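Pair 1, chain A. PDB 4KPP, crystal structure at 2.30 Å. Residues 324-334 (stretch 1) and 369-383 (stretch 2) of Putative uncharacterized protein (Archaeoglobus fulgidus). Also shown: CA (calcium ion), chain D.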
# COMPACT_ATOMS: atom_id res chain seq x y z
N SER A 324 -13.89 -0.95 -0.56
CA SER A 324 -13.36 -0.61 0.76
C SER A 324 -14.45 -0.65 1.83
O SER A 324 -14.18 -0.98 2.98
CB SER A 324 -12.70 0.77 0.73
OG SER A 324 -11.67 0.80 -0.25
N LEU A 325 -15.68 -0.32 1.44
CA LEU A 325 -16.82 -0.44 2.33
C LEU A 325 -17.02 -1.90 2.70
O LEU A 325 -17.19 -2.25 3.86
CB LEU A 325 -18.08 0.09 1.65
CG LEU A 325 -19.06 0.91 2.48
CD1 LEU A 325 -20.48 0.76 1.94
CD2 LEU A 325 -18.99 0.55 3.96
N PHE A 326 -16.99 -2.75 1.68
CA PHE A 326 -17.13 -4.19 1.86
C PHE A 326 -15.99 -4.75 2.70
O PHE A 326 -16.19 -5.68 3.49
CB PHE A 326 -17.20 -4.87 0.49
CG PHE A 326 -17.46 -6.35 0.57
CD1 PHE A 326 -18.61 -6.83 1.18
CD2 PHE A 326 -16.56 -7.25 0.03
CE1 PHE A 326 -18.85 -8.19 1.25
CE2 PHE A 326 -16.80 -8.61 0.10
CZ PHE A 326 -17.94 -9.08 0.71
N ALA A 327 -14.80 -4.19 2.53
CA ALA A 327 -13.64 -4.59 3.32
C ALA A 327 -13.83 -4.26 4.80
O ALA A 327 -13.57 -5.10 5.66
CB ALA A 327 -12.38 -3.93 2.78
N VAL A 328 -14.30 -3.05 5.08
CA VAL A 328 -14.60 -2.62 6.44
C VAL A 328 -15.62 -3.54 7.11
O VAL A 328 -15.43 -3.97 8.25
CB VAL A 328 -15.14 -1.17 6.46
CG1 VAL A 328 -15.78 -0.86 7.81
CG2 VAL A 328 -14.03 -0.19 6.15
N ALA A 329 -16.70 -3.83 6.40
CA ALA A 329 -17.77 -4.66 6.93
C ALA A 329 -17.29 -6.06 7.29
O ALA A 329 -17.76 -6.67 8.25
CB ALA A 329 -18.94 -4.72 5.94
N ILE A 330 -16.35 -6.57 6.50
CA ILE A 330 -15.77 -7.90 6.73
C ILE A 330 -14.88 -7.92 7.97
O ILE A 330 -14.86 -8.90 8.71
CB ILE A 330 -14.97 -8.37 5.49
CG1 ILE A 330 -15.93 -8.83 4.39
CG2 ILE A 330 -13.99 -9.48 5.85
CD1 ILE A 330 -15.22 -9.33 3.15
N LEU A 331 -14.16 -6.83 8.20
CA LEU A 331 -13.25 -6.74 9.34
C LEU A 331 -13.96 -6.56 10.68
O LEU A 331 -13.35 -6.74 11.74
CB LEU A 331 -12.26 -5.60 9.13
CG LEU A 331 -11.38 -5.65 7.89
CD1 LEU A 331 -10.47 -4.43 7.82
CD2 LEU A 331 -10.56 -6.94 7.85
N LEU A 332 -15.24 -6.20 10.64
CA LEU A 332 -15.97 -5.84 11.86
C LEU A 332 -16.05 -6.95 12.92
O LEU A 332 -16.04 -6.66 14.12
CB LEU A 332 -17.38 -5.33 11.51
CG LEU A 332 -17.47 -3.91 10.96
CD1 LEU A 332 -18.89 -3.61 10.51
CD2 LEU A 332 -17.01 -2.89 11.99
N ASP A 333 -16.13 -8.20 12.48
CA ASP A 333 -16.20 -9.32 13.42
C ASP A 333 -14.80 -9.75 13.90
O ASP A 333 -14.66 -10.75 14.61
CB ASP A 333 -16.95 -10.51 12.80
CG ASP A 333 -16.41 -10.91 11.45
OD1 ASP A 333 -15.43 -10.28 10.99
OD2 ASP A 333 -16.95 -11.87 10.84
N LEU A 334 -13.79 -8.97 13.52
CA LEU A 334 -12.39 -9.25 13.86
C LEU A 334 -11.95 -10.64 13.40
O LEU A 334 -11.11 -11.28 14.03
CB LEU A 334 -12.13 -9.08 15.36
CG LEU A 334 -12.24 -7.65 15.90
CD1 LEU A 334 -11.88 -7.58 17.37
CD2 LEU A 334 -11.35 -6.72 15.08
N ILE A 369 -24.22 -3.32 -1.64
CA ILE A 369 -25.40 -4.06 -1.21
C ILE A 369 -25.03 -5.23 -0.30
O ILE A 369 -25.75 -5.54 0.65
CB ILE A 369 -26.27 -4.50 -2.41
CG1 ILE A 369 -26.87 -3.27 -3.10
CG2 ILE A 369 -27.38 -5.44 -1.97
CD1 ILE A 369 -27.67 -3.59 -4.33
N LEU A 370 -23.90 -5.88 -0.57
CA LEU A 370 -23.38 -6.92 0.32
C LEU A 370 -22.99 -6.35 1.69
O LEU A 370 -23.12 -7.03 2.71
CB LEU A 370 -22.17 -7.62 -0.29
CG LEU A 370 -22.40 -8.68 -1.37
CD1 LEU A 370 -21.07 -9.20 -1.88
CD2 LEU A 370 -23.24 -9.82 -0.82
N SER A 371 -22.51 -5.12 1.69
CA SER A 371 -22.04 -4.48 2.92
C SER A 371 -23.15 -4.20 3.92
O SER A 371 -22.99 -4.41 5.12
CB SER A 371 -21.32 -3.17 2.59
OG SER A 371 -20.19 -3.40 1.77
N LEU A 372 -24.28 -3.72 3.41
CA LEU A 372 -25.37 -3.22 4.26
C LEU A 372 -25.97 -4.19 5.30
O LEU A 372 -26.20 -3.79 6.44
CB LEU A 372 -26.47 -2.58 3.40
CG LEU A 372 -26.00 -1.42 2.52
CD1 LEU A 372 -27.16 -0.75 1.80
CD2 LEU A 372 -25.22 -0.40 3.35
N PRO A 373 -26.23 -5.46 4.92
CA PRO A 373 -26.76 -6.37 5.95
C PRO A 373 -25.71 -6.65 7.02
O PRO A 373 -26.05 -6.78 8.20
CB PRO A 373 -27.05 -7.65 5.17
CG PRO A 373 -27.07 -7.26 3.74
CD PRO A 373 -26.12 -6.13 3.61
N ILE A 374 -24.45 -6.76 6.61
CA ILE A 374 -23.36 -7.00 7.54
C ILE A 374 -23.21 -5.82 8.49
O ILE A 374 -23.15 -6.00 9.71
CB ILE A 374 -22.03 -7.24 6.80
CG1 ILE A 374 -22.15 -8.46 5.88
CG2 ILE A 374 -20.89 -7.43 7.79
CD1 ILE A 374 -20.88 -8.78 5.12
N LEU A 375 -23.15 -4.61 7.93
CA LEU A 375 -23.05 -3.39 8.73
C LEU A 375 -24.22 -3.27 9.71
O LEU A 375 -24.05 -2.80 10.83
CB LEU A 375 -23.02 -2.15 7.83
CG LEU A 375 -21.81 -2.00 6.90
CD1 LEU A 375 -22.03 -0.85 5.92
CD2 LEU A 375 -20.54 -1.77 7.71
N PHE A 376 -25.40 -3.70 9.28
CA PHE A 376 -26.60 -3.61 10.11
C PHE A 376 -26.62 -4.68 11.20
O PHE A 376 -27.14 -4.45 12.29
CB PHE A 376 -27.86 -3.70 9.26
N ALA A 377 -26.07 -5.85 10.90
CA ALA A 377 -26.03 -6.94 11.88
C ALA A 377 -24.87 -6.78 12.87
O ALA A 377 -24.89 -7.34 13.96
CB ALA A 377 -25.96 -8.29 11.18
N LYS A 378 -23.85 -6.02 12.47
CA LYS A 378 -22.67 -5.84 13.30
C LYS A 378 -22.54 -4.39 13.75
O LYS A 378 -21.44 -3.87 13.89
CB LYS A 378 -21.41 -6.23 12.52
CG LYS A 378 -21.45 -7.64 11.93
CD LYS A 378 -21.40 -8.69 13.02
CE LYS A 378 -21.51 -10.08 12.42
NZ LYS A 378 -20.53 -10.30 11.32
N ARG A 379 -23.68 -3.75 13.98
CA ARG A 379 -23.70 -2.34 14.36
C ARG A 379 -23.03 -2.09 15.71
O ARG A 379 -22.51 -1.00 15.96
CB ARG A 379 -25.13 -1.79 14.37
CG ARG A 379 -26.08 -2.58 15.25
CD ARG A 379 -27.45 -1.92 15.27
NE ARG A 379 -28.46 -2.79 15.86
CZ ARG A 379 -29.21 -3.63 15.16
NH1 ARG A 379 -29.07 -3.72 13.84
NH2 ARG A 379 -30.11 -4.39 15.77
N LYS A 380 -23.05 -3.09 16.58
CA LYS A 380 -22.37 -2.98 17.87
C LYS A 380 -20.86 -2.94 17.67
O LYS A 380 -20.14 -2.32 18.46
CB LYS A 380 -22.76 -4.14 18.79
N GLU A 381 -20.39 -3.60 16.62
CA GLU A 381 -18.96 -3.64 16.32
C GLU A 381 -18.47 -2.29 15.81
O GLU A 381 -17.31 -1.92 16.03
CB GLU A 381 -18.65 -4.75 15.31
CG GLU A 381 -19.10 -6.14 15.76
CD GLU A 381 -18.35 -6.62 16.98
OE1 GLU A 381 -17.20 -6.18 17.18
OE2 GLU A 381 -18.91 -7.44 17.74
N ILE A 382 -19.35 -1.57 15.13
CA ILE A 382 -19.03 -0.22 14.67
C ILE A 382 -18.99 0.73 15.85
O ILE A 382 -18.11 1.58 15.95
CB ILE A 382 -20.05 0.27 13.62
CG1 ILE A 382 -20.08 -0.70 12.43
CG2 ILE A 382 -19.70 1.68 13.15
CD1 ILE A 382 -21.13 -0.36 11.40
N VAL A 383 -19.95 0.57 16.76
CA VAL A 383 -19.97 1.33 18.01
C VAL A 383 -18.72 1.03 18.82
O VAL A 383 -18.10 1.94 19.38
CB VAL A 383 -21.23 1.00 18.85
CG1 VAL A 383 -21.07 1.51 20.28
CG2 VAL A 383 -22.47 1.58 18.20
CA CA D . -15.16 -11.42 8.88
O HOH W 1 -15.37 -4.22 15.53

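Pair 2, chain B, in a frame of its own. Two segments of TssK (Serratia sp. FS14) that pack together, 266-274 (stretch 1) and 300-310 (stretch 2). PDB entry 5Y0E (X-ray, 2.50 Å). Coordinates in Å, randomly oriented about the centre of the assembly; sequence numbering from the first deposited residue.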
# COMPACT_ATOMS: atom_id res chain seq x y z
N TRP B 266 -4.34 -2.53 5.67
CA TRP B 266 -4.47 -3.21 6.94
C TRP B 266 -5.66 -4.17 6.94
O TRP B 266 -5.60 -5.23 7.57
CB TRP B 266 -4.59 -2.16 8.05
CG TRP B 266 -3.29 -1.49 8.31
CD1 TRP B 266 -2.16 -1.62 7.61
CD2 TRP B 266 -2.99 -0.60 9.39
NE1 TRP B 266 -1.17 -0.88 8.16
CE2 TRP B 266 -1.65 -0.24 9.26
CE3 TRP B 266 -3.71 -0.09 10.45
CZ2 TRP B 266 -1.02 0.60 10.15
CZ3 TRP B 266 -3.07 0.77 11.32
CH2 TRP B 266 -1.75 1.10 11.17
N LEU B 267 -6.71 -3.85 6.21
CA LEU B 267 -7.83 -4.76 6.10
C LEU B 267 -7.42 -6.07 5.46
O LEU B 267 -7.79 -7.15 5.93
CB LEU B 267 -8.93 -4.10 5.29
CG LEU B 267 -10.14 -4.95 4.96
CD1 LEU B 267 -10.84 -5.41 6.23
CD2 LEU B 267 -11.07 -4.12 4.12
N GLN B 268 -6.63 -6.00 4.39
CA GLN B 268 -6.15 -7.20 3.75
C GLN B 268 -5.24 -7.98 4.69
O GLN B 268 -5.34 -9.20 4.79
CB GLN B 268 -5.42 -6.86 2.46
CG GLN B 268 -6.30 -6.38 1.33
CD GLN B 268 -5.49 -5.76 0.19
OE1 GLN B 268 -4.83 -6.45 -0.56
NE2 GLN B 268 -5.55 -4.46 0.09
N PHE B 269 -4.34 -7.28 5.36
CA PHE B 269 -3.55 -7.91 6.40
C PHE B 269 -4.46 -8.69 7.35
O PHE B 269 -4.22 -9.86 7.63
CB PHE B 269 -2.76 -6.82 7.11
CG PHE B 269 -1.70 -7.33 8.03
CD1 PHE B 269 -1.35 -8.65 8.07
CD2 PHE B 269 -1.05 -6.46 8.88
CE1 PHE B 269 -0.40 -9.08 8.90
CE2 PHE B 269 -0.10 -6.89 9.72
CZ PHE B 269 0.22 -8.21 9.74
N ALA B 270 -5.53 -8.07 7.82
CA ALA B 270 -6.39 -8.73 8.79
C ALA B 270 -7.06 -9.95 8.17
O ALA B 270 -7.03 -11.04 8.74
CB ALA B 270 -7.43 -7.76 9.33
N THR B 271 -7.67 -9.79 7.00
CA THR B 271 -8.41 -10.92 6.47
C THR B 271 -7.50 -12.08 6.09
O THR B 271 -7.93 -13.23 6.15
CB THR B 271 -9.26 -10.49 5.29
OG1 THR B 271 -8.44 -10.13 4.18
CG2 THR B 271 -10.15 -9.35 5.69
N GLU B 272 -6.25 -11.82 5.72
CA GLU B 272 -5.34 -12.95 5.53
C GLU B 272 -4.90 -13.55 6.86
O GLU B 272 -4.63 -14.74 6.95
CB GLU B 272 -4.13 -12.53 4.69
CG GLU B 272 -3.26 -13.68 4.19
CD GLU B 272 -2.10 -13.25 3.28
OE1 GLU B 272 -1.09 -13.96 3.24
OE2 GLU B 272 -2.20 -12.23 2.58
N LEU B 273 -4.82 -12.73 7.90
CA LEU B 273 -4.43 -13.23 9.21
C LEU B 273 -5.48 -14.19 9.79
O LEU B 273 -5.12 -15.16 10.46
CB LEU B 273 -4.19 -12.03 10.12
CG LEU B 273 -3.41 -12.14 11.41
CD1 LEU B 273 -2.18 -12.89 11.17
CD2 LEU B 273 -3.11 -10.76 11.93
N ALA B 274 -6.75 -13.97 9.49
CA ALA B 274 -7.81 -14.90 9.86
C ALA B 274 -7.52 -16.32 9.43
O ALA B 274 -8.01 -17.25 10.05
CB ALA B 274 -9.14 -14.46 9.24
N LYS B 300 -11.74 -1.25 14.90
CA LYS B 300 -12.02 -2.65 14.67
C LYS B 300 -10.84 -3.34 14.03
O LYS B 300 -10.53 -4.48 14.35
CB LYS B 300 -13.26 -2.80 13.81
CG LYS B 300 -14.34 -1.89 14.24
CD LYS B 300 -15.70 -2.54 14.21
CE LYS B 300 -16.24 -2.65 12.82
NZ LYS B 300 -17.73 -2.53 12.85
N LEU B 301 -10.16 -2.65 13.12
CA LEU B 301 -9.03 -3.25 12.42
C LEU B 301 -7.86 -3.48 13.37
O LEU B 301 -7.25 -4.55 13.36
CB LEU B 301 -8.64 -2.35 11.25
CG LEU B 301 -8.20 -2.95 9.92
CD1 LEU B 301 -9.19 -4.01 9.52
CD2 LEU B 301 -8.14 -1.88 8.85
N MET B 302 -7.55 -2.49 14.20
CA MET B 302 -6.44 -2.65 15.12
C MET B 302 -6.68 -3.83 16.05
O MET B 302 -5.75 -4.55 16.41
CB MET B 302 -6.24 -1.37 15.92
CG MET B 302 -5.52 -0.27 15.16
SD MET B 302 -3.85 -0.75 14.68
CE MET B 302 -3.03 -1.02 16.24
N LEU B 303 -7.94 -4.03 16.44
CA LEU B 303 -8.28 -5.16 17.28
C LEU B 303 -7.93 -6.47 16.60
O LEU B 303 -7.19 -7.29 17.14
CB LEU B 303 -9.76 -5.12 17.62
CG LEU B 303 -10.23 -4.99 19.06
CD1 LEU B 303 -11.68 -5.06 19.09
CD2 LEU B 303 -9.67 -6.05 19.92
N LEU B 304 -8.47 -6.67 15.40
CA LEU B 304 -8.16 -7.88 14.66
C LEU B 304 -6.66 -8.12 14.55
O LEU B 304 -6.20 -9.25 14.65
CB LEU B 304 -8.79 -7.81 13.28
CG LEU B 304 -10.32 -7.74 13.27
CD1 LEU B 304 -10.77 -7.38 11.89
CD2 LEU B 304 -10.97 -9.06 13.68
N LEU B 305 -5.88 -7.07 14.33
CA LEU B 305 -4.47 -7.29 14.13
C LEU B 305 -3.80 -7.64 15.44
O LEU B 305 -2.92 -8.51 15.47
CB LEU B 305 -3.83 -6.07 13.51
CG LEU B 305 -4.41 -5.77 12.14
CD1 LEU B 305 -4.01 -4.38 11.64
CD2 LEU B 305 -3.97 -6.85 11.17
N ARG B 306 -4.23 -7.02 16.54
CA ARG B 306 -3.66 -7.40 17.82
C ARG B 306 -4.04 -8.82 18.20
O ARG B 306 -3.21 -9.57 18.72
CB ARG B 306 -4.08 -6.40 18.89
CG ARG B 306 -3.52 -4.99 18.62
CD ARG B 306 -3.94 -3.95 19.63
NE ARG B 306 -2.77 -3.32 20.23
CZ ARG B 306 -2.45 -2.03 20.11
NH1 ARG B 306 -3.22 -1.21 19.42
NH2 ARG B 306 -1.36 -1.57 20.71
N GLN B 307 -5.27 -9.24 17.90
CA GLN B 307 -5.63 -10.61 18.21
C GLN B 307 -4.77 -11.59 17.44
O GLN B 307 -4.35 -12.61 17.98
CB GLN B 307 -7.10 -10.86 17.92
CG GLN B 307 -7.99 -10.10 18.85
CD GLN B 307 -9.46 -10.22 18.50
OE1 GLN B 307 -9.85 -10.97 17.59
NE2 GLN B 307 -10.29 -9.48 19.23
N GLY B 308 -4.51 -11.29 16.16
CA GLY B 308 -3.76 -12.22 15.35
C GLY B 308 -2.30 -12.27 15.68
O GLY B 308 -1.65 -13.27 15.39
N LEU B 309 -1.76 -11.22 16.29
CA LEU B 309 -0.34 -11.12 16.54
C LEU B 309 0.05 -11.23 18.00
O LEU B 309 1.22 -11.46 18.29
CB LEU B 309 0.18 -9.79 15.99
CG LEU B 309 -0.04 -9.63 14.48
CD1 LEU B 309 0.15 -8.21 13.96
CD2 LEU B 309 0.86 -10.59 13.75
N SER B 310 -0.88 -11.08 18.93
CA SER B 310 -0.51 -11.11 20.33
C SER B 310 -0.12 -12.51 20.80
O SER B 310 -0.69 -13.50 20.36
CB SER B 310 -1.64 -10.60 21.19
OG SER B 310 -1.14 -10.30 22.46

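In both pairs two helices run in roughly the same direction and cross at a positive angle, 29° in pair 1 and 41° in pair 2, with axes approaching to 8.7 Å and 9.3 Å; 14 central residues superpose with an RMSD of 0.6 Å. No hydrogen bond links the two stretches directly in either pair, so side-chain packing carries most of the contact.

The shared centre is an alanine facing a leucine. A329(A) matches A270(B), and L375(A) matches L305(B); both leucines have chi1 m and chi2 t, and their CA-to-CB bonds point sideways while their ends come nearer the partner helix. The small alanine leaves room for the leucine: A329(A) CB lies 3.8 Å from L375(A) CD2, and A270(B) CB lies 4.0 Å from L305(B) CD2. In pair 2 the leucine is a knob among W266(B), F269(B), A270(B) and L273(B), with L305(B) CD2 over one face of the F269(B) ring, 3.7 Å from F269(B) CD2. The position of F269(B) is V328(A) in pair 1, whose shorter side chain makes no contact; its CG1 stays 4.8 Å from L375(A) CD2.

One turn earlier, S371(A) matches L301(B). The small serine allows close backbone approach, with S371(A) OG 3.2 Å from F326(A) CA; the larger L301(B) instead fills the space with carbon, its CD2 3.6 Å from W266(B) CB. Aromatic rings occupy different positions. In pair 1 the ring is F326(A), matched to L267(B), with F326(A) CE1 3.7 Å from L370(A) CB; pair 2 has W266(B), matched to L325(A), in addition to F269(B). W266(B) CZ3 lies 3.8 Å from M302(B) SD, in an oblique sulfur-aromatic contact.

At the other end L332(A) matches L273(B), and both point toward the partner. L332(A), with chi1 m, places CD1 3.7 Å from both L375(A) CD2 and I382(A) CG1. L273(B), with chi1 t, places CD2 3.8 Å from G308(B) CA; an ideal CB on that glycine would fall 2.4 Å from L273(B) CD2, a clash. The matching K378(A) does carry a side chain, and its CB sits 4.2 Å from L332(A) CD1.

Pair 1 then adds polar features. Water 1 donates to L332(A) O at 2.9 Å and to E381(A) O at 3.1 Å, bridging the stretches, although more acceptors lie within its reach than it has protons. Calcium binds I330(A) O at 2.5 Å and D333(A) OD1 at 2.4 Å, drawing these two oxygens together. Pair 2 finishes with carbon, L273(B) CD2 lying 4.1 Å from L309(B) CG.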